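Local coordinates for protein chorismate mutase (PDB 5TS9) that probably catalyses the rearrangement of chorismate to prephenate, as an all-helical chorismate mutase of the type II class built as a dimer, at residues D13-L18 / H138-S143; Y86-N91 / D155-A160; A54-M59 / E68-I73; P102-S105 / V109-P112; P17-M22 / A160-A165. All blocks are in the same frame, centred on the assembly; numbering follows the deposited sequence. Where two conformers were deposited one is given.

Five contacts sample how an all-helical chain closes upon itself. Interactions 1 and 5 both start from helix 16-39 near the N-terminus, their centres about 9 Å apart, and reach helices 137-151 and 156-165, which follow each other near the C-terminus. Interaction 2 meets helix 156-165 nearer its N-terminal end, about 14 Å from interaction 5 between centres, and comes from helix 67-95. The same long helix carries interaction 3 on the opposite side of the chain's centre. Interactions 3 and 4 are the short-range ones, closing in that order between the ends of interaction 1; interaction 4 caps the start of helix 106-128. Interactions 1, 2 and 5 also border the second subunit, so intrachain packing and dimer formation share helices.

Interaction 1 (D13-L18 / H138-S143); sequences DAFVPL and HALVAS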
# COMPACT_ATOMS: atom_id res chain seq x y z
N ASP A 13 -9.57 -23.23 5.20
CA ASP A 13 -10.31 -22.90 3.99
C ASP A 13 -11.32 -21.79 4.20
O ASP A 13 -11.78 -21.20 3.22
CB ASP A 13 -11.07 -24.12 3.46
CG ASP A 13 -10.17 -25.13 2.79
OD1 ASP A 13 -10.68 -26.19 2.38
OD2 ASP A 13 -8.94 -24.87 2.70
N ALA A 14 -11.70 -21.52 5.46
CA ALA A 14 -12.89 -20.72 5.72
C ALA A 14 -12.76 -19.30 5.19
O ALA A 14 -13.77 -18.67 4.83
CB ALA A 14 -13.18 -20.71 7.22
N PHE A 15 -11.55 -18.76 5.15
CA PHE A 15 -11.36 -17.40 4.66
C PHE A 15 -11.17 -17.34 3.15
O PHE A 15 -11.03 -16.23 2.60
CB PHE A 15 -10.17 -16.75 5.38
CG PHE A 15 -10.45 -16.41 6.83
CD1 PHE A 15 -11.18 -15.29 7.15
CD2 PHE A 15 -10.00 -17.23 7.85
CE1 PHE A 15 -11.46 -14.97 8.48
CE2 PHE A 15 -10.27 -16.93 9.18
CZ PHE A 15 -10.99 -15.80 9.50
N VAL A 16 -11.16 -18.48 2.47
CA VAL A 16 -10.78 -18.47 1.05
C VAL A 16 -11.80 -17.72 0.19
O VAL A 16 -11.38 -16.93 -0.66
CB VAL A 16 -10.56 -19.89 0.52
CG1 VAL A 16 -10.58 -19.88 -1.00
CG2 VAL A 16 -9.22 -20.41 1.02
N PRO A 17 -13.12 -17.94 0.34
CA PRO A 17 -14.06 -17.14 -0.47
C PRO A 17 -13.96 -15.64 -0.22
O PRO A 17 -14.06 -14.84 -1.17
CB PRO A 17 -15.43 -17.71 -0.07
CG PRO A 17 -15.15 -19.10 0.39
CD PRO A 17 -13.82 -18.99 1.10
N LEU A 18 -13.74 -15.21 1.02
CA LEU A 18 -13.53 -13.79 1.29
C LEU A 18 -12.27 -13.28 0.59
O LEU A 18 -12.30 -12.25 -0.09
CB LEU A 18 -13.45 -13.55 2.80
CG LEU A 18 -13.07 -12.15 3.29
CD1 LEU A 18 -13.97 -11.11 2.68
CD2 LEU A 18 -13.15 -12.10 4.81
N HIS A 138 -4.69 -14.71 12.14
CA HIS A 138 -3.64 -14.19 11.25
C HIS A 138 -3.06 -15.29 10.38
O HIS A 138 -2.90 -15.12 9.16
CB HIS A 138 -2.53 -13.53 12.06
CG HIS A 138 -2.88 -12.18 12.61
ND1 HIS A 138 -3.30 -11.14 11.82
CD2 HIS A 138 -2.82 -11.70 13.87
CE1 HIS A 138 -3.51 -10.08 12.57
NE2 HIS A 138 -3.23 -10.39 13.82
N ALA A 139 -2.72 -16.43 10.99
CA ALA A 139 -2.17 -17.55 10.24
C ALA A 139 -3.13 -18.04 9.17
O ALA A 139 -2.72 -18.36 8.05
CB ALA A 139 -1.81 -18.70 11.20
N LEU A 140 -4.42 -18.14 9.50
CA LEU A 140 -5.40 -18.66 8.55
C LEU A 140 -5.53 -17.73 7.35
O LEU A 140 -5.48 -18.16 6.19
CB LEU A 140 -6.74 -18.85 9.26
CG LEU A 140 -6.70 -19.87 10.42
CD1 LEU A 140 -7.99 -19.86 11.23
CD2 LEU A 140 -6.41 -21.24 9.87
N VAL A 141 -5.65 -16.43 7.63
CA VAL A 141 -5.76 -15.43 6.56
C VAL A 141 -4.51 -15.47 5.68
O VAL A 141 -4.60 -15.53 4.45
CB VAL A 141 -6.02 -14.05 7.17
CG1 VAL A 141 -5.89 -12.95 6.13
CG2 VAL A 141 -7.43 -14.02 7.77
N ALA A 142 -3.32 -15.49 6.30
CA ALA A 142 -2.08 -15.58 5.50
C ALA A 142 -2.07 -16.83 4.63
O ALA A 142 -1.65 -16.79 3.47
CB ALA A 142 -0.85 -15.55 6.40
N SER A 143 -2.54 -17.96 5.17
CA SER A 143 -2.61 -19.18 4.37
C SER A 143 -3.61 -19.04 3.23
O SER A 143 -3.33 -19.46 2.10
CB SER A 143 -2.97 -20.39 5.24
OG SER A 143 -1.89 -20.73 6.08
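Phe15 and Val141 bring their CA atoms within 6.2 Å, where the chain between helices 10-14 and 16-39 passes helix 137-151; no hydrogen bond crosses the gap. The contact is made by one ring and two aliphatic side chains. Val141 CG2 sits over the face of the Phe15 ring, 3.9 Å from its centroid and only 9° off the ring normal, a CH-pi contact almost directly above the ring centre. With CG1 of this valine anti to the backbone N (chi1 170°), CG2 is the branch left to face the ring. Leu140 approaches the same ring obliquely: its CB is 3.9 Å from Phe15 CD2, and the two side chains cross at about a right angle. Valine thus covers the centre of one face and leucine the CD2-CE2 side of the buried aromatic group, with CD2 common to both. Val128 of helix 106-128, Leu131 and Ile169 also touch the Phe15 side chain, as does Cys137, whose disulfide with Cys170 links the start of helix 137-151 to the C-terminal tail; Ala144 of that helix touches it too.

Interaction 2 (Y86-N91 / D155-A160); sequences YALLNN and DVLHRA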
# COMPACT_ATOMS: atom_id res chain seq x y z
N TYR A 86 0.12 2.14 -8.76
CA TYR A 86 1.36 2.92 -8.78
C TYR A 86 2.53 2.08 -9.30
O TYR A 86 3.38 2.58 -10.04
CB TYR A 86 1.68 3.45 -7.39
CG TYR A 86 0.91 4.67 -6.94
CD1 TYR A 86 0.96 5.86 -7.68
CD2 TYR A 86 0.18 4.65 -5.76
CE1 TYR A 86 0.28 7.00 -7.25
CE2 TYR A 86 -0.51 5.76 -5.33
CZ TYR A 86 -0.46 6.95 -6.08
OH TYR A 86 -1.17 8.06 -5.66
N ALA A 87 2.59 0.82 -8.89
CA ALA A 87 3.72 -0.04 -9.28
C ALA A 87 3.67 -0.36 -10.76
O ALA A 87 4.70 -0.30 -11.45
CB ALA A 87 3.72 -1.33 -8.46
N LEU A 88 2.49 -0.70 -11.27
CA LEU A 88 2.34 -0.99 -12.69
C LEU A 88 2.69 0.23 -13.53
O LEU A 88 3.42 0.12 -14.52
CB LEU A 88 0.90 -1.43 -12.99
CG LEU A 88 0.43 -2.78 -12.48
CD1 LEU A 88 -1.01 -2.96 -12.90
CD2 LEU A 88 1.29 -3.90 -13.10
N LEU A 89 2.16 1.40 -13.17
CA LEU A 89 2.41 2.59 -13.97
C LEU A 89 3.89 2.91 -14.02
O LEU A 89 4.41 3.27 -15.08
CB LEU A 89 1.63 3.77 -13.40
CG LEU A 89 0.15 3.73 -13.73
CD1 LEU A 89 -0.55 4.72 -12.87
CD2 LEU A 89 -0.09 4.01 -15.25
N ASN A 90 4.59 2.76 -12.89
CA ASN A 90 6.02 3.06 -12.94
C ASN A 90 6.79 1.96 -13.64
O ASN A 90 7.81 2.25 -14.27
CB ASN A 90 6.58 3.32 -11.54
CG ASN A 90 6.62 4.81 -11.19
OD1 ASN A 90 6.19 5.65 -11.99
ND2 ASN A 90 7.14 5.15 -10.00
N ASN A 91 6.34 0.71 -13.54
CA ASN A 91 6.94 -0.35 -14.35
C ASN A 91 6.84 -0.01 -15.82
O ASN A 91 7.81 -0.13 -16.57
CB ASN A 91 6.27 -1.70 -14.08
CG ASN A 91 6.66 -2.29 -12.75
OD1 ASN A 91 7.54 -1.76 -12.09
ND2 ASN A 91 6.02 -3.39 -12.35
N ASP A 155 1.13 -12.79 -9.25
CA ASP A 155 2.57 -12.59 -9.16
C ASP A 155 2.90 -11.99 -7.79
O ASP A 155 2.04 -11.86 -6.91
CB ASP A 155 3.10 -11.76 -10.33
CG ASP A 155 2.48 -10.37 -10.42
OD1 ASP A 155 1.84 -9.91 -9.46
OD2 ASP A 155 2.65 -9.72 -11.48
N VAL A 156 4.18 -11.64 -7.59
CA VAL A 156 4.64 -11.16 -6.29
C VAL A 156 3.98 -9.83 -5.94
O VAL A 156 3.59 -9.61 -4.79
CB VAL A 156 6.18 -11.05 -6.27
CG1 VAL A 156 6.64 -10.28 -5.08
CG2 VAL A 156 6.80 -12.44 -6.26
N LEU A 157 3.88 -8.92 -6.92
CA LEU A 157 3.23 -7.63 -6.68
C LEU A 157 1.79 -7.81 -6.21
O LEU A 157 1.36 -7.16 -5.24
CB LEU A 157 3.25 -6.78 -7.96
CG LEU A 157 2.35 -5.53 -7.98
CD1 LEU A 157 2.76 -4.50 -6.91
CD2 LEU A 157 2.32 -4.85 -9.38
N HIS A 158 1.03 -8.64 -6.91
CA HIS A 158 -0.38 -8.80 -6.57
C HIS A 158 -0.56 -9.55 -5.25
O HIS A 158 -1.50 -9.25 -4.50
CB HIS A 158 -1.11 -9.51 -7.70
CG HIS A 158 -1.33 -8.64 -8.89
ND1 HIS A 158 -0.34 -8.39 -9.83
CD2 HIS A 158 -2.42 -7.94 -9.30
CE1 HIS A 158 -0.82 -7.59 -10.76
NE2 HIS A 158 -2.08 -7.30 -10.47
N ARG A 159 0.31 -10.51 -4.95
CA ARG A 159 0.20 -11.17 -3.64
C ARG A 159 0.53 -10.19 -2.52
O ARG A 159 -0.15 -10.17 -1.48
CB ARG A 159 1.11 -12.40 -3.58
CG ARG A 159 0.91 -13.24 -2.31
CD ARG A 159 1.78 -14.51 -2.32
NE ARG A 159 3.03 -14.27 -1.60
CZ ARG A 159 4.22 -14.14 -2.17
NH1 ARG A 159 4.34 -14.25 -3.49
NH2 ARG A 159 5.30 -13.92 -1.43
N ALA A 160 1.57 -9.37 -2.71
CA ALA A 160 1.91 -8.36 -1.71
C ALA A 160 0.72 -7.45 -1.45
O ALA A 160 0.39 -7.15 -0.29
CB ALA A 160 3.12 -7.55 -2.16
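Leu157 holds CG anti to its backbone N (chi1 167°), which turns both methyl groups to helix 67-95, while Leu88 swings CG beside its own N and comes to meet it. Between the branches of Leu157 and the other helix the packing is purely apolar. Leu157 CD1 lies 3.7 Å from Ala87 CB, and the small alanine lets the other branch in as well, with CD2 3.9 Å from the same CB. Leu88 CD2 then reaches Leu157 CD2 at 4.0 Å, methyl against methyl. Asp155, the N-cap of helix 156-165, holds the first turn of this helix in place: its OD1 accepts from His158 N at 3.0 Å, nearly along the C-O axis. The same oxygen takes a second bond from His158 ND1 at 2.7 Å, on the syn side and 31° out of the carboxylate plane, yet in the imidazole plane. That bond and the one between NE2 and Asp30 of helix 16-39, on different ring nitrogens, fix the ring's rotation. Asp30 also touches Leu88, and Val84 of helix 67-95 touches the His158 side chain. Leu157 packs besides on Ala160 of the second subunit, placing this three-helix junction at the dimer interface.

Interaction 3 (A54-M59 / E68-I73); sequences ANAATM and EDAINI
Ala56, Ala57, Ala70 and Ile71 make this contact between the end of helix 46-59 and the start of helix 67-95, a helical hairpin whose segments run roughly antiparallel, with an angle of 147° between directions and axes 8.0 Å apart at closest approach. Its first kind of interaction is methyl against backbone. Ala70 CB rests against the carbonyl of the facing helix, 3.7 Å from Ala56 O, and the CA atoms of Ala57 and Ala70 come within 5.6 Å of each other. The second kind is apolar side chain against side chain. Ala57 CB lies 3.8 Å from Ile71 CG1, with CD1 of the same isoleucine just beyond. Ile71 puts CG1 beside its backbone N (chi1 -68°), turning the longer branch along the alanine, while CG2 takes the position anti to that N. Ala56 CB and Ala70 CB are a looser pair at 4.4 Å. Within segment 54-59, Thr58 OG1 donates to Ala54 O at 3.1 Å from above the carbonyl plane, and Thr58 N shares that oxygen. Beside the seam, Met122 of helix 106-128 touches both Ala56 and Ala70; farther round helix 67-95, Asp69 forms a salt bridge with Arg132. Among the modelled atoms no hydrogen bond or salt bridge joins the two segments, and cohesion rests on close van der Waals fit: small methyl groups permit the near backbone approach, and one isoleucine covers the side of the seam.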
# COMPACT_ATOMS: atom_id res chain seq x y z
N ALA A 54 -17.48 5.83 1.81
CA ALA A 54 -18.76 6.18 2.43
C ALA A 54 -19.88 5.25 1.96
O ALA A 54 -20.77 4.89 2.76
CB ALA A 54 -19.11 7.63 2.13
N ASN A 55 -19.88 4.85 0.69
CA ASN A 55 -20.85 3.89 0.19
C ASN A 55 -20.76 2.58 0.97
O ASN A 55 -21.78 2.01 1.38
CB ASN A 55 -20.62 3.64 -1.30
CG ASN A 55 -21.05 4.82 -2.16
OD1 ASN A 55 -21.63 5.79 -1.67
ND2 ASN A 55 -20.78 4.74 -3.46
N ALA A 56 -19.54 2.09 1.20
CA ALA A 56 -19.34 0.90 2.02
C ALA A 56 -19.96 1.09 3.40
O ALA A 56 -20.67 0.22 3.91
CB ALA A 56 -17.84 0.58 2.15
N ALA A 57 -19.72 2.25 4.01
CA ALA A 57 -20.28 2.50 5.33
C ALA A 57 -21.80 2.43 5.30
O ALA A 57 -22.41 1.84 6.20
CB ALA A 57 -19.81 3.86 5.85
N THR A 58 -22.42 2.99 4.26
CA THR A 58 -23.88 3.02 4.19
C THR A 58 -24.47 1.61 4.08
O THR A 58 -25.53 1.32 4.67
CB THR A 58 -24.33 3.87 3.00
OG1 THR A 58 -23.87 5.22 3.18
CG2 THR A 58 -25.85 3.87 2.87
N MET A 59 -23.81 0.73 3.33
CA MET A 59 -24.33 -0.61 3.11
C MET A 59 -23.96 -1.59 4.22
O MET A 59 -24.49 -2.71 4.24
CB MET A 59 -23.83 -1.13 1.76
CG MET A 59 -24.60 -2.33 1.22
SD MET A 59 -23.93 -2.88 -0.37
CE MET A 59 -24.80 -1.76 -1.48
N GLU A 68 -17.75 1.28 11.17
CA GLU A 68 -16.31 1.41 11.30
C GLU A 68 -15.60 0.22 10.67
O GLU A 68 -14.54 0.38 10.05
CB GLU A 68 -15.92 1.55 12.78
N ASP A 69 -16.17 -0.98 10.80
CA ASP A 69 -15.56 -2.18 10.22
C ASP A 69 -15.50 -2.07 8.70
O ASP A 69 -14.44 -2.27 8.09
CB ASP A 69 -16.35 -3.42 10.65
CG ASP A 69 -15.65 -4.73 10.30
OD1 ASP A 69 -14.43 -4.74 10.02
OD2 ASP A 69 -16.33 -5.78 10.32
N ALA A 70 -16.62 -1.75 8.06
CA ALA A 70 -16.66 -1.62 6.61
C ALA A 70 -15.70 -0.54 6.12
O ALA A 70 -15.05 -0.71 5.09
CB ALA A 70 -18.08 -1.30 6.15
N ILE A 71 -15.63 0.59 6.84
CA ILE A 71 -14.71 1.66 6.45
C ILE A 71 -13.27 1.15 6.44
O ILE A 71 -12.53 1.36 5.47
CB ILE A 71 -14.85 2.87 7.38
CG1 ILE A 71 -16.22 3.53 7.17
CG2 ILE A 71 -13.67 3.85 7.19
CD1 ILE A 71 -16.56 4.50 8.25
N ASN A 72 -12.87 0.47 7.51
CA ASN A 72 -11.51 -0.07 7.59
C ASN A 72 -11.24 -1.03 6.44
O ASN A 72 -10.18 -0.98 5.81
CB ASN A 72 -11.30 -0.78 8.93
CG ASN A 72 -11.28 0.19 10.10
OD1 ASN A 72 -11.13 1.40 9.92
ND2 ASN A 72 -11.41 -0.35 11.31
N ILE A 73 -12.19 -1.95 6.20
CA ILE A 73 -12.01 -2.96 5.16
C ILE A 73 -11.88 -2.31 3.79
O ILE A 73 -11.01 -2.69 2.99
CB ILE A 73 -13.17 -3.98 5.19
CG1 ILE A 73 -13.11 -4.87 6.46
CG2 ILE A 73 -13.17 -4.84 3.92
CD1 ILE A 73 -11.97 -5.88 6.45

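Interaction 4 (P102-S105 / V109-P112); sequences PRQS and VIRP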
# COMPACT_ATOMS: atom_id res chain seq x y z
N PRO A 102 -6.63 -5.23 -24.32
CA PRO A 102 -7.81 -4.39 -24.60
C PRO A 102 -8.36 -3.74 -23.34
O PRO A 102 -8.41 -4.35 -22.26
CB PRO A 102 -8.81 -5.38 -25.22
CG PRO A 102 -8.21 -6.77 -25.03
CD PRO A 102 -6.74 -6.56 -24.95
N ARG A 103 -8.73 -2.47 -23.47
CA ARG A 103 -9.22 -1.71 -22.33
C ARG A 103 -10.70 -1.98 -22.12
O ARG A 103 -11.48 -2.05 -23.08
CB ARG A 103 -9.00 -0.22 -22.56
CG ARG A 103 -7.65 0.31 -22.07
CD ARG A 103 -6.48 -0.42 -22.73
NE ARG A 103 -5.29 0.43 -22.77
CZ ARG A 103 -4.07 0.01 -23.06
NH1 ARG A 103 -3.85 -1.27 -23.35
NH2 ARG A 103 -3.07 0.86 -23.06
N GLN A 104 -11.09 -2.14 -20.86
CA GLN A 104 -12.49 -2.32 -20.49
C GLN A 104 -13.03 -0.99 -19.96
O GLN A 104 -12.36 -0.33 -19.16
CB GLN A 104 -12.61 -3.41 -19.42
CG GLN A 104 -12.17 -4.81 -19.91
CD GLN A 104 -11.91 -5.78 -18.76
OE1 GLN A 104 -12.38 -5.57 -17.64
NE2 GLN A 104 -11.13 -6.83 -19.02
N SER A 105 -14.23 -0.60 -20.40
CA SER A 105 -14.80 0.68 -19.99
C SER A 105 -14.83 0.80 -18.47
O SER A 105 -15.35 -0.09 -17.78
CB SER A 105 -16.20 0.82 -20.55
OG SER A 105 -16.88 1.86 -19.88
N VAL A 109 -17.87 -1.31 -17.47
CA VAL A 109 -17.43 -2.65 -17.11
C VAL A 109 -16.83 -2.70 -15.71
O VAL A 109 -17.27 -3.49 -14.87
CB VAL A 109 -16.45 -3.22 -18.16
CG1 VAL A 109 -15.90 -4.55 -17.72
CG2 VAL A 109 -17.18 -3.37 -19.51
N ILE A 110 -15.87 -1.82 -15.42
CA ILE A 110 -15.17 -1.93 -14.13
C ILE A 110 -16.07 -1.52 -12.97
O ILE A 110 -16.09 -2.17 -11.92
CB ILE A 110 -13.86 -1.12 -14.16
CG1 ILE A 110 -12.90 -1.73 -15.19
CG2 ILE A 110 -13.19 -1.10 -12.78
CD1 ILE A 110 -12.53 -3.14 -14.89
N ARG A 111 -16.82 -0.42 -13.12
CA ARG A 111 -17.71 0.01 -12.05
C ARG A 111 -18.73 -1.05 -11.64
O ARG A 111 -18.86 -1.32 -10.43
CB ARG A 111 -18.40 1.32 -12.44
CG ARG A 111 -19.51 1.76 -11.48
CD ARG A 111 -20.38 2.84 -12.14
NE ARG A 111 -19.57 4.01 -12.48
CZ ARG A 111 -19.99 5.04 -13.22
NH1 ARG A 111 -21.22 5.06 -13.73
NH2 ARG A 111 -19.16 6.05 -13.45
N PRO A 112 -19.48 -1.70 -12.55
CA PRO A 112 -20.38 -2.77 -12.08
C PRO A 112 -19.64 -3.92 -11.39
O PRO A 112 -20.18 -4.50 -10.43
CB PRO A 112 -21.08 -3.23 -13.37
CG PRO A 112 -20.97 -2.05 -14.30
CD PRO A 112 -19.64 -1.43 -13.99
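Gln104 and Ser105 meet Val109 and Ile110 at an N-terminal helix cap, with Ser105 as the N-cap residue of helix 106-128. The side chain of Gln104, just before the cap, can be followed outward. Its CB lies 3.9 Å from Val109 CG1, aliphatic carbon against methyl. CG stands beside the backbone N (chi1 -64°), and from there the extended chain runs across both partners at about a right angle. At the tip OE1 rests against hydrocarbon, 3.7 Å from Val109 CG1 and equally 3.7 Å from Ile110 CD1. Gln104 and Val109 occupy the two positions joined by a hydrophobic staple, although here the residue before the cap is a glutamine that uses its aliphatic part and its amide oxygen. Ser105 supplies the polar half of the motif: its OG, anti to its own N (chi1 164°), bonds Gly108 N. The carbonyl of the same serine looks into the helix and accepts twice, so the first turn is gripped through both side chain and backbone. On the side of helix 16-39, Gln31 bonds the backbone on both sides of Arg103 and touches Ile110, tying the incoming loop to that helix. Of the two bonds to Ser105 O, that from Val109 N (2.8 Å) comes from 35° above the carbonyl plane, whereas that from Ile110 N (3.0 Å) lies in the plane.

Interaction 5 (P17-M22 / A160-A165); sequences PLVRSM and AALDRA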
# COMPACT_ATOMS: atom_id res chain seq x y z
N PRO A 17 -13.12 -17.94 0.34
CA PRO A 17 -14.06 -17.14 -0.47
C PRO A 17 -13.96 -15.64 -0.22
O PRO A 17 -14.06 -14.84 -1.17
CB PRO A 17 -15.43 -17.71 -0.07
CG PRO A 17 -15.15 -19.10 0.39
CD PRO A 17 -13.82 -18.99 1.10
N LEU A 18 -13.74 -15.21 1.02
CA LEU A 18 -13.53 -13.79 1.29
C LEU A 18 -12.27 -13.28 0.59
O LEU A 18 -12.30 -12.25 -0.09
CB LEU A 18 -13.45 -13.55 2.80
CG LEU A 18 -13.07 -12.15 3.29
CD1 LEU A 18 -13.97 -11.11 2.68
CD2 LEU A 18 -13.15 -12.10 4.81
N VAL A 19 -11.15 -14.00 0.75
CA VAL A 19 -9.88 -13.57 0.16
C VAL A 19 -9.97 -13.60 -1.36
O VAL A 19 -9.39 -12.76 -2.05
CB VAL A 19 -8.73 -14.46 0.69
CG1 VAL A 19 -7.41 -14.20 -0.05
CG2 VAL A 19 -8.54 -14.21 2.18
N ARG A 20 -10.72 -14.56 -1.90
CA ARG A 20 -10.93 -14.61 -3.34
C ARG A 20 -11.66 -13.35 -3.83
O ARG A 20 -11.28 -12.77 -4.85
CB ARG A 20 -11.72 -15.88 -3.67
CG ARG A 20 -11.70 -16.29 -5.12
CD ARG A 20 -12.43 -17.63 -5.25
NE ARG A 20 -11.63 -18.78 -4.83
CZ ARG A 20 -12.13 -19.85 -4.20
NH1 ARG A 20 -13.41 -19.90 -3.88
NH2 ARG A 20 -11.34 -20.86 -3.87
N SER A 21 -12.69 -12.90 -3.11
CA SER A 21 -13.42 -11.72 -3.54
C SER A 21 -12.53 -10.48 -3.51
O SER A 21 -12.56 -9.66 -4.43
CB SER A 21 -14.67 -11.52 -2.68
OG SER A 21 -14.35 -11.46 -1.30
N MET A 22 -11.70 -10.34 -2.47
CA MET A 22 -10.75 -9.23 -2.43
C MET A 22 -9.74 -9.35 -3.56
O MET A 22 -9.36 -8.33 -4.16
CB MET A 22 -10.03 -9.20 -1.08
CG MET A 22 -10.94 -8.87 0.10
SD MET A 22 -9.99 -8.78 1.66
CE MET A 22 -11.29 -8.25 2.80
N ALA A 160 1.57 -9.37 -2.71
CA ALA A 160 1.91 -8.36 -1.71
C ALA A 160 0.72 -7.45 -1.45
O ALA A 160 0.39 -7.15 -0.29
CB ALA A 160 3.12 -7.55 -2.16
N ALA A 161 0.04 -7.02 -2.51
CA ALA A 161 -1.09 -6.13 -2.34
C ALA A 161 -2.33 -6.88 -1.86
O ALA A 161 -3.19 -6.29 -1.19
CB ALA A 161 -1.37 -5.39 -3.66
N LEU A 162 -2.43 -8.18 -2.14
CA LEU A 162 -3.49 -8.96 -1.49
C LEU A 162 -3.25 -9.00 0.03
O LEU A 162 -4.20 -8.85 0.81
CB LEU A 162 -3.57 -10.38 -2.08
CG LEU A 162 -4.76 -11.24 -1.63
CD1 LEU A 162 -6.05 -10.46 -1.68
CD2 LEU A 162 -4.88 -12.49 -2.48
N ASP A 163 -2.00 -9.17 0.45
CA ASP A 163 -1.68 -9.10 1.89
C ASP A 163 -2.06 -7.74 2.48
O ASP A 163 -2.44 -7.66 3.66
CB ASP A 163 -0.19 -9.34 2.13
CG ASP A 163 0.23 -10.83 2.00
OD1 ASP A 163 -0.54 -11.76 2.36
OD2 ASP A 163 1.37 -11.06 1.56
N ARG A 164 -1.95 -6.66 1.70
CA ARG A 164 -2.41 -5.36 2.17
C ARG A 164 -3.93 -5.32 2.28
O ARG A 164 -4.48 -4.76 3.23
CB ARG A 164 -1.91 -4.26 1.21
CG ARG A 164 -2.39 -2.83 1.55
CD ARG A 164 -1.70 -2.31 2.82
NE ARG A 164 -2.11 -0.97 3.23
CZ ARG A 164 -3.22 -0.73 3.91
NH1 ARG A 164 -4.04 -1.73 4.23
NH2 ARG A 164 -3.53 0.52 4.27
N ALA A 165 -4.62 -5.95 1.33
CA ALA A 165 -6.08 -5.87 1.32
C ALA A 165 -6.72 -6.62 2.49
O ALA A 165 -7.75 -6.18 3.01
CB ALA A 165 -6.64 -6.39 -0.00
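Met22 and Ala165 mark the closest backbone approach, CA atoms 6.9 Å apart, between helices whose segment axes pass at 10.3 Å with an angle of 117° between their directions. Such a separation leaves side chains to fill the gap, and Leu162 does so with two branches. Its CG lies anti to the backbone N (chi1 -172°), which carries the end of the side chain toward helix 16-39. There CD2 meets Val19 CG1 at 3.9 Å, the two side chains crossing at about a right angle. CD1 of Leu162 lies between Val19 O (4.1 Å) and Met22 CB (4.2 Å). Met22 itself runs out extended beyond CG and places SD 3.7 Å from Ala165 O, at the C-terminal end of helix 156-165; the thioether also lies loosely near Ala165 CB. Helix 137-151 adds Ala144, Val145 and Val148 around Val19, while on the far side Asp163 and Arg164 pair with Arg94 and Glu79 across the subunit boundary, Arg164 also with Asp76 of its own chain. Chemically, helix 156-165 is divided: apart from those charges, its face toward helix 16-39 holds mainly by van der Waals contact of buried aliphatic groups, with the thioether set against a carbonyl already hydrogen-bonded by Gln77 of helix 67-95, whose side chain also touches Met22.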